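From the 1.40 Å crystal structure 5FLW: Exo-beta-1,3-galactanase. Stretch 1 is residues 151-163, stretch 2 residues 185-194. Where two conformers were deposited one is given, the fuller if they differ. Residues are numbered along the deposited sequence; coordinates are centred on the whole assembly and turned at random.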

# COMPACT_ATOMS: atom_id res chain seq x y z
N ILE A 151 5.21 -3.56 -9.32
CA ILE A 151 5.17 -3.81 -7.89
C ILE A 151 6.42 -3.20 -7.26
O ILE A 151 7.54 -3.42 -7.75
N MET A 152 6.22 -2.40 -6.21
CA MET A 152 7.34 -1.85 -5.46
C MET A 152 7.59 -2.77 -4.28
O MET A 152 6.64 -3.29 -3.68
N SER A 153 8.87 -2.98 -3.96
CA SER A 153 9.23 -4.07 -3.04
C SER A 153 10.45 -3.68 -2.22
O SER A 153 11.55 -3.55 -2.78
N GLU A 154 10.29 -3.57 -0.90
CA GLU A 154 11.42 -3.23 -0.04
C GLU A 154 12.29 -4.46 0.19
O GLU A 154 11.80 -5.52 0.59
N ASP A 155 13.59 -4.30 -0.06
CA ASP A 155 14.58 -5.38 -0.02
C ASP A 155 15.72 -4.90 0.88
O ASP A 155 16.50 -4.02 0.49
N ARG A 156 15.80 -5.48 2.10
CA ARG A 156 16.71 -4.92 3.12
C ARG A 156 18.17 -4.91 2.67
O ARG A 156 18.96 -4.08 3.16
N ASP A 157 18.57 -5.82 1.77
CA ASP A 157 19.97 -5.88 1.37
C ASP A 157 20.33 -4.88 0.27
O ASP A 157 21.52 -4.62 0.06
N HIS A 158 19.33 -4.33 -0.47
CA HIS A 158 19.63 -3.55 -1.68
C HIS A 158 18.98 -2.18 -1.75
O HIS A 158 19.62 -1.21 -2.21
N GLY A 159 17.73 -2.06 -1.33
CA GLY A 159 16.97 -0.85 -1.48
C GLY A 159 15.54 -1.23 -1.80
O GLY A 159 15.16 -2.40 -1.70
N THR A 160 14.74 -0.24 -2.18
CA THR A 160 13.36 -0.52 -2.55
C THR A 160 13.25 -0.54 -4.07
O THR A 160 13.66 0.43 -4.74
N HIS A 161 12.78 -1.67 -4.61
CA HIS A 161 12.70 -1.91 -6.04
C HIS A 161 11.39 -1.38 -6.60
O HIS A 161 10.35 -1.40 -5.94
N ILE A 162 11.44 -0.97 -7.86
CA ILE A 162 10.29 -0.93 -8.75
C ILE A 162 10.48 -2.08 -9.73
O ILE A 162 11.47 -2.10 -10.48
N TYR A 163 9.59 -3.07 -9.68
CA TYR A 163 9.65 -4.24 -10.54
C TYR A 163 8.53 -4.14 -11.59
O TYR A 163 7.37 -3.91 -11.23
N PRO A 185 21.06 3.88 4.48
CA PRO A 185 21.58 2.59 3.99
C PRO A 185 20.52 1.70 3.37
O PRO A 185 20.85 0.58 2.94
N TYR A 186 19.26 2.15 3.32
CA TYR A 186 18.15 1.30 2.91
C TYR A 186 17.21 2.10 2.03
O TYR A 186 17.22 3.34 2.02
N GLY A 187 16.34 1.37 1.32
CA GLY A 187 15.16 1.99 0.77
C GLY A 187 14.16 2.27 1.87
O GLY A 187 14.30 1.83 3.02
N LEU A 188 13.11 2.99 1.53
CA LEU A 188 12.06 3.28 2.48
C LEU A 188 11.00 2.20 2.32
O LEU A 188 10.83 1.65 1.23
N GLU A 189 10.35 1.99 3.45
CA GLU A 189 9.38 0.92 3.28
C GLU A 189 7.97 1.45 2.97
O GLU A 189 7.82 2.63 2.68
N SER A 190 6.84 0.62 3.08
CA SER A 190 5.46 1.02 2.77
C SER A 190 5.40 1.95 1.55
O SER A 190 4.90 3.06 1.64
N PRO A 191 5.89 1.47 0.41
CA PRO A 191 5.93 2.33 -0.78
C PRO A 191 4.57 2.56 -1.41
O PRO A 191 3.69 1.68 -1.42
N THR A 192 4.43 3.76 -2.00
CA THR A 192 3.28 4.11 -2.83
C THR A 192 3.73 5.13 -3.87
O THR A 192 4.58 5.98 -3.57
N ILE A 193 3.20 5.03 -5.10
CA ILE A 193 3.58 5.92 -6.20
C ILE A 193 2.33 6.44 -6.90
O ILE A 193 1.40 5.68 -7.20
N ILE A 194 2.35 7.73 -7.23
CA ILE A 194 1.34 8.35 -8.09
C ILE A 194 2.08 9.10 -9.20
O ILE A 194 3.30 9.27 -9.16

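The two backbones come closest at a pair of glycines: G159 CA and G187 CA are 4.1 Å apart. G187 sits over the hairpin of stretch 1, its CA 3.3 Å from T160 OG1, and its N is 3.6 Å from G159 CA. A CB on G187 would point toward stretch 1 and clash with T160 OG1 and G159 C. G159 also has backbone angles that call for glycine.

T160 points toward stretch 2 in the m rotamer. Its OG1 donates to L188 O at 2.8 Å, the one direct hydrogen bond between the stretches. L188 takes part through its backbone carbonyl; its side chain points away.

The apolar end is built round M152, which points toward stretch 2 with chi angles m, p, p. Its CB lies 3.7 Å from P191 CG, and its CG 3.8 Å from I193 CD1. The chain then curls so that M152 CE rests 3.6 Å from T192 CA. I193 (m, t) points in as well. Its CD1 meets I162 CD1 at 3.8 Å; I162 starts sideways, but its m, t rotamer brings its end nearer.

At the other end, E154 points in (t, m), with CG 4.0 Å from E189 CB. Its carboxylate holds R156 within the same stretch: R156 NH2 to E154 OE1 and R156 NE to E154 OE2 are both 2.8 Å. R156 (t, p, p) leaves sideways, yet its CD reaches Y186 CD1 at 3.5 Å, obliquely to the ring. R156 NH2 and E189 OE1, 4.2 Å apart, attract by charge only.

Waters fill the polar gaps. Water 1 donates to E154 OE1 and E189 OE1, linking two carboxylates. Water 2 donates to E154 OE2 and D155 O and accepts from G187 N. Water 3 joins R156 O to P185 O. G187 O is buried without a partner.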

# COMPACT_ATOMS: atom_id res chain seq x y z
CB ILE A 151 4.98 -5.31 -7.58
CG1 ILE A 151 4.85 -5.55 -6.07
CG2 ILE A 151 6.09 -6.15 -8.16
CD1 ILE A 151 4.29 -6.91 -5.74
CB MET A 152 7.05 -0.42 -4.96
CG MET A 152 6.74 0.59 -6.07
SD MET A 152 4.99 0.65 -6.58
CE MET A 152 4.26 1.58 -5.21
CB SER A 153 9.53 -5.36 -3.83
OG SER A 153 10.16 -6.35 -3.01
CB GLU A 154 10.93 -2.65 1.30
CG GLU A 154 12.04 -1.97 2.12
CD GLU A 154 12.82 -2.92 3.03
OE1 GLU A 154 12.20 -3.85 3.60
OE2 GLU A 154 14.05 -2.74 3.19
CB ASP A 155 15.04 -5.63 -1.46
CG ASP A 155 16.30 -6.49 -1.59
OD1 ASP A 155 16.92 -6.91 -0.59
OD2 ASP A 155 16.69 -6.70 -2.78
CB ARG A 156 16.55 -5.62 4.46
CG ARG A 156 17.13 -4.81 5.66
CD ARG A 156 16.37 -3.50 5.94
NE ARG A 156 14.93 -3.66 5.72
CZ ARG A 156 14.02 -3.97 6.66
NH1 ARG A 156 14.38 -4.16 7.93
NH2 ARG A 156 12.74 -4.12 6.31
CB ASP A 157 20.35 -7.28 0.87
CG ASP A 157 20.15 -8.37 1.92
OD1 ASP A 157 20.46 -8.18 3.11
OD2 ASP A 157 19.64 -9.44 1.50
CB HIS A 158 19.30 -4.32 -2.98
CG HIS A 158 20.00 -5.64 -3.11
ND1 HIS A 158 19.35 -6.85 -3.06
CD2 HIS A 158 21.32 -5.93 -3.25
CE1 HIS A 158 20.22 -7.83 -3.18
NE2 HIS A 158 21.42 -7.30 -3.30
CB THR A 160 12.40 0.46 -1.87
OG1 THR A 160 12.56 0.30 -0.45
CG2 THR A 160 10.94 0.18 -2.26
CB HIS A 161 12.72 -3.40 -6.37
CG HIS A 161 13.96 -4.12 -5.94
ND1 HIS A 161 15.00 -4.42 -6.80
CD2 HIS A 161 14.32 -4.62 -4.73
CE1 HIS A 161 15.94 -5.07 -6.15
NE2 HIS A 161 15.56 -5.20 -4.89
CB ILE A 162 10.18 0.41 -9.51
CG1 ILE A 162 10.08 1.60 -8.53
CG2 ILE A 162 9.01 0.36 -10.49
CD1 ILE A 162 10.08 2.97 -9.17
CB TYR A 163 9.39 -5.49 -9.73
CG TYR A 163 10.50 -5.94 -8.81
CD1 TYR A 163 11.81 -6.11 -9.28
CD2 TYR A 163 10.22 -6.27 -7.47
CE1 TYR A 163 12.82 -6.57 -8.42
CE2 TYR A 163 11.22 -6.71 -6.62
CZ TYR A 163 12.50 -6.87 -7.09
OH TYR A 163 13.48 -7.31 -6.24
CB PRO A 185 22.15 1.93 5.27
CG PRO A 185 22.04 2.95 6.37
CD PRO A 185 20.93 3.89 5.95
CB TYR A 186 17.33 0.85 4.13
CG TYR A 186 18.17 0.23 5.19
CD1 TYR A 186 18.64 -1.06 5.03
CD2 TYR A 186 18.53 0.95 6.35
CE1 TYR A 186 19.44 -1.66 5.98
CE2 TYR A 186 19.34 0.37 7.32
CZ TYR A 186 19.78 -0.95 7.12
OH TYR A 186 20.58 -1.58 8.06
CB LEU A 188 11.46 4.66 2.21
CG LEU A 188 12.41 5.85 2.37
CD1 LEU A 188 11.63 7.15 2.43
CD2 LEU A 188 13.28 5.69 3.61
CB GLU A 189 9.40 -0.11 4.42
CG GLU A 189 9.05 0.43 5.78
CD GLU A 189 9.21 -0.61 6.87
OE1 GLU A 189 9.28 -1.82 6.57
OE2 GLU A 189 9.27 -0.21 8.04
CB SER A 190 4.74 1.63 3.99
OG SER A 190 5.28 2.88 4.37
CB PRO A 191 6.83 1.53 -1.74
CG PRO A 191 6.62 0.09 -1.33
CD PRO A 191 6.54 0.16 0.18
CB THR A 192 2.11 4.61 -1.94
OG1 THR A 192 0.99 4.98 -2.77
CG2 THR A 192 2.53 5.77 -1.05
CB ILE A 193 4.49 5.20 -7.24
CG1 ILE A 193 5.86 4.88 -6.63
CG2 ILE A 193 4.69 6.04 -8.54
CD1 ILE A 193 6.81 4.07 -7.51
CB ILE A 194 0.34 9.30 -7.35
CG1 ILE A 194 1.05 10.49 -6.69
CG2 ILE A 194 -0.52 8.54 -6.34
CD1 ILE A 194 1.25 11.69 -7.57
O HOH W 1 9.55 -3.71 4.36
O HOH W 2 16.11 -1.44 1.93
O HOH W 3 20.15 -1.76 1.75
O HOH W 4 9.89 -5.07 7.21